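Local coordinates for protein putative MAR1 (Leishmania donovani, PDB 1X9G) that is of unknown function but belongs to the isochorismatase superfamily and is a putative ribonuclease, at residues E30-R35 and G143-T148; E165-T168 and L174-T177. One frame throughout, in Å; residues are numbered along the deposited sequence.

Contact 1. Residues E30-R35 and G143-T148; sequences EAFSKR and GSQKKT
Gln-145 reaches across to Arg-35 and lies along its backbone carbonyl and the start of its side chain. CG of Gln-145 is 3.1 Å from Arg-35 O. CB of Arg-35 packs on the amide carbon, 3.5 Å from Gln-145 CD. Farther out, the Gln-145 amide group meets one face of the guanidinium near its rim. The two planes are turned 43° apart, so this is not a flat stack. The Arg-35 chain bends at chi3 (61°), which turns one guanidinium face to the amide. The amide end also comes to the edge of the Phe-32 ring, near its plane. The residues that touch lie in loops at one end of the parallel alpha/beta sheet of the isochorismatase fold. Residues 30-35 follow strand 21-26, and residues 143-148 lead from strand 134-143 into helix 147-158, with Lys-146 at the N-cap position. A backbone bond from Arg-35 N to Phe-32 O, 2.7 Å, holds the turn that presents both residues. Behind this first shell, Gln-145 N gives a hydrogen bond to Glu-116 OE2. His-118 ND1 is hydrogen-bonded to Ser-144 OG. Phe-32 also packs on Phe-39 of helix 39-55.

Contact 2. Residues E165-T168 and L174-T177; sequences EITT and LQMT
Thr-167 and Gln-175 point their side chains at each other from opposite directions. They join the last strand of the parallel sheet, 164-167, to helix 169-176, which follows it directly in this isochorismatase-type alpha/beta fold. The two backbones stay well apart, with 10.4 Å between the CA atoms of Thr-167 and Gln-175. The Gln-175 chain covers nearly half of that gap. It runs extended beyond CG (chi2 170°) and brings its amide up to the threonine. There NE2 lies 4.0 Å from the methyl CG2 of Thr-167. The contact is loose and buries 79 Å² in all. Glu-165, two residues earlier on the same strand, points the same way, and its OE2 stays 4.5 Å from Gln-175 OE1. The amide is held from elsewhere. NE2 is hydrogen-bonded to Ser-171 OG, one turn back in the helix, and OE1 to Met-13 N of the N-terminal segment. These two bonds fix the rotation of the amide and satisfy both its polar ends in a buried place. Leu-156 of the third subunit packs on Glu-165 and Thr-167. The nearest approach across the contact is Thr-167 OG1 to Gln-175 NE2, at 3.8 Å.

How the contacts relate
Contact 1 is a surface contact, its centre about 17 Å from the centre of the chain. Contact 2 is buried, its centre about 11 Å from that of the chain. Their centres lie about 24 Å apart, and they do not touch. Contact 1 joins two loops from distant parts of the sequence. Contact 2 joins a strand to the helix right after it. Each contact relies on a glutamine. In contact 1 it lies against a charged guanidinium. In contact 2 it faces a threonine, while its own bonds go outside the contact. The third subunit packs on the touching residues of contact 2; at contact 1 the second subunit meets Lys-146 and Thr-148, beside the touching residues.

Contact 1. Residues E30-R35 and G143-T148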
# COMPACT_ATOMS: atom_id res chain seq x y z
N GLU A 30 -11.32 -28.43 12.27
CA GLU A 30 -11.18 -28.53 13.71
C GLU A 30 -9.77 -28.29 14.22
O GLU A 30 -9.60 -27.63 15.24
CB GLU A 30 -11.78 -29.86 14.21
CG GLU A 30 -11.86 -30.03 15.75
CD GLU A 30 -12.67 -28.92 16.45
OE1 GLU A 30 -12.35 -27.71 16.28
OE2 GLU A 30 -13.62 -29.28 17.18
N ALA A 31 -8.76 -28.79 13.52
CA ALA A 31 -7.37 -28.59 13.95
C ALA A 31 -7.05 -27.11 14.20
O ALA A 31 -6.29 -26.77 15.12
CB ALA A 31 -6.42 -29.16 12.92
N PHE A 32 -7.68 -26.25 13.38
CA PHE A 32 -7.39 -24.83 13.27
C PHE A 32 -8.15 -23.95 14.22
O PHE A 32 -7.67 -22.89 14.61
CB PHE A 32 -7.69 -24.37 11.85
CG PHE A 32 -6.74 -24.91 10.83
CD1 PHE A 32 -7.14 -25.91 9.96
CD2 PHE A 32 -5.42 -24.41 10.77
CE1 PHE A 32 -6.27 -26.42 9.00
CE2 PHE A 32 -4.51 -24.91 9.83
CZ PHE A 32 -4.94 -25.93 8.93
N SER A 33 -9.35 -24.38 14.57
CA SER A 33 -10.28 -23.60 15.38
C SER A 33 -9.66 -22.80 16.53
O SER A 33 -10.12 -21.71 16.85
CB SER A 33 -11.34 -24.54 15.95
OG SER A 33 -10.72 -25.76 16.32
N LYS A 34 -8.63 -23.37 17.14
CA LYS A 34 -7.97 -22.78 18.31
C LYS A 34 -6.73 -22.00 17.93
O LYS A 34 -6.28 -21.14 18.71
CB LYS A 34 -7.55 -23.88 19.29
CG LYS A 34 -8.63 -24.89 19.65
CD LYS A 34 -9.86 -24.21 20.29
CE LYS A 34 -10.49 -25.11 21.36
NZ LYS A 34 -9.56 -25.38 22.50
N ARG A 35 -6.17 -22.30 16.75
CA ARG A 35 -4.83 -21.83 16.34
C ARG A 35 -4.86 -20.43 15.76
O ARG A 35 -3.82 -19.80 15.60
CB ARG A 35 -4.15 -22.83 15.38
CG ARG A 35 -4.38 -24.31 15.76
CD ARG A 35 -3.37 -25.30 15.16
NE ARG A 35 -2.00 -25.03 15.59
CZ ARG A 35 -0.90 -25.62 15.10
NH1 ARG A 35 -1.00 -26.56 14.15
NH2 ARG A 35 0.30 -25.26 15.56
N GLY A 143 -8.02 -15.43 8.00
CA GLY A 143 -7.09 -15.52 9.13
C GLY A 143 -5.86 -16.40 8.88
O GLY A 143 -5.85 -17.21 7.96
N SER A 144 -4.84 -16.22 9.71
CA SER A 144 -3.63 -17.03 9.71
C SER A 144 -3.30 -17.28 11.17
O SER A 144 -3.77 -16.56 12.04
CB SER A 144 -2.48 -16.28 9.03
OG SER A 144 -2.63 -16.32 7.62
N GLN A 145 -2.48 -18.29 11.48
CA GLN A 145 -2.00 -18.42 12.87
C GLN A 145 -1.17 -17.24 13.35
O GLN A 145 -1.36 -16.79 14.48
CB GLN A 145 -1.27 -19.72 13.08
CG GLN A 145 -2.19 -20.86 13.15
CD GLN A 145 -1.46 -22.18 13.16
OE1 GLN A 145 -1.71 -23.01 12.30
NE2 GLN A 145 -0.56 -22.38 14.12
N LYS A 146 -0.27 -16.74 12.52
CA LYS A 146 0.58 -15.57 12.87
C LYS A 146 0.31 -14.33 12.01
O LYS A 146 0.18 -14.43 10.78
CB LYS A 146 2.07 -15.94 12.78
CG LYS A 146 2.48 -17.20 13.54
CD LYS A 146 2.70 -16.87 15.02
CE LYS A 146 2.22 -17.93 16.00
NZ LYS A 146 2.89 -19.22 15.82
N LYS A 147 0.27 -13.16 12.66
CA LYS A 147 0.13 -11.83 12.03
C LYS A 147 1.02 -11.61 10.82
O LYS A 147 0.52 -11.21 9.76
CB LYS A 147 0.42 -10.71 13.02
CG LYS A 147 -0.64 -10.54 14.10
CD LYS A 147 -0.25 -9.46 15.17
CE LYS A 147 -1.53 -8.95 16.00
NZ LYS A 147 -1.93 -9.82 17.17
N THR A 148 2.31 -11.90 10.98
CA THR A 148 3.33 -11.59 9.98
C THR A 148 3.04 -12.30 8.67
O THR A 148 3.14 -11.73 7.60
CB THR A 148 4.77 -11.85 10.52
OG1 THR A 148 4.98 -11.09 11.71
CG2 THR A 148 5.86 -11.44 9.53

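Contact 2. Residues E165-T168 and L174-T177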
# COMPACT_ATOMS: atom_id res chain seq x y z
N GLU A 165 -10.02 -8.20 -5.38
CA GLU A 165 -10.41 -7.09 -4.49
C GLU A 165 -10.69 -7.52 -3.09
O GLU A 165 -11.48 -8.43 -2.88
CB GLU A 165 -11.65 -6.36 -4.99
CG GLU A 165 -11.58 -5.91 -6.45
CD GLU A 165 -12.82 -5.10 -6.88
OE1 GLU A 165 -12.78 -4.56 -8.00
OE2 GLU A 165 -13.82 -5.02 -6.11
N ILE A 166 -10.04 -6.85 -2.14
CA ILE A 166 -10.20 -7.16 -0.74
C ILE A 166 -11.07 -6.10 -0.12
O ILE A 166 -10.72 -4.91 -0.13
CB ILE A 166 -8.82 -7.29 -0.02
CG1 ILE A 166 -7.99 -8.40 -0.68
CG2 ILE A 166 -8.98 -7.66 1.50
CD1 ILE A 166 -6.61 -8.41 -0.20
N THR A 167 -12.22 -6.50 0.39
CA THR A 167 -13.07 -5.55 1.13
C THR A 167 -13.50 -6.27 2.41
O THR A 167 -12.65 -6.77 3.14
CB THR A 167 -14.28 -5.03 0.30
OG1 THR A 167 -14.92 -6.15 -0.36
CG2 THR A 167 -13.86 -3.95 -0.77
N THR A 168 -14.80 -6.34 2.66
CA THR A 168 -15.34 -7.04 3.80
C THR A 168 -16.68 -7.56 3.39
O THR A 168 -17.19 -7.19 2.34
CB THR A 168 -15.51 -6.14 5.08
OG1 THR A 168 -16.27 -4.97 4.76
CG2 THR A 168 -14.18 -5.69 5.66
N LEU A 174 -23.71 -5.50 0.12
CA LEU A 174 -24.14 -4.25 -0.48
C LEU A 174 -23.77 -4.03 -1.93
O LEU A 174 -24.37 -3.20 -2.62
CB LEU A 174 -23.55 -3.11 0.35
CG LEU A 174 -24.09 -3.01 1.78
CD1 LEU A 174 -23.68 -1.70 2.45
CD2 LEU A 174 -25.65 -3.16 1.81
N GLN A 175 -22.73 -4.71 -2.40
CA GLN A 175 -22.24 -4.49 -3.74
C GLN A 175 -23.07 -5.34 -4.69
O GLN A 175 -23.30 -4.96 -5.83
CB GLN A 175 -20.76 -4.86 -3.84
CG GLN A 175 -19.73 -3.80 -3.34
CD GLN A 175 -18.33 -4.40 -3.27
OE1 GLN A 175 -17.90 -5.03 -4.22
NE2 GLN A 175 -17.65 -4.27 -2.14
N MET A 176 -23.50 -6.49 -4.21
CA MET A 176 -24.34 -7.37 -4.98
C MET A 176 -25.84 -6.93 -5.06
O MET A 176 -26.51 -7.30 -6.02
CB MET A 176 -24.23 -8.79 -4.41
CG MET A 176 -22.91 -9.51 -4.73
SD MET A 176 -22.64 -11.04 -3.77
CE MET A 176 -23.09 -12.28 -5.00
N THR A 177 -26.35 -6.17 -4.09
CA THR A 177 -27.74 -5.66 -4.13
C THR A 177 -27.79 -4.18 -4.39
O THR A 177 -28.07 -3.43 -3.47
CB THR A 177 -28.49 -5.79 -2.76
OG1 THR A 177 -27.57 -5.92 -1.68
CG2 THR A 177 -29.45 -6.98 -2.76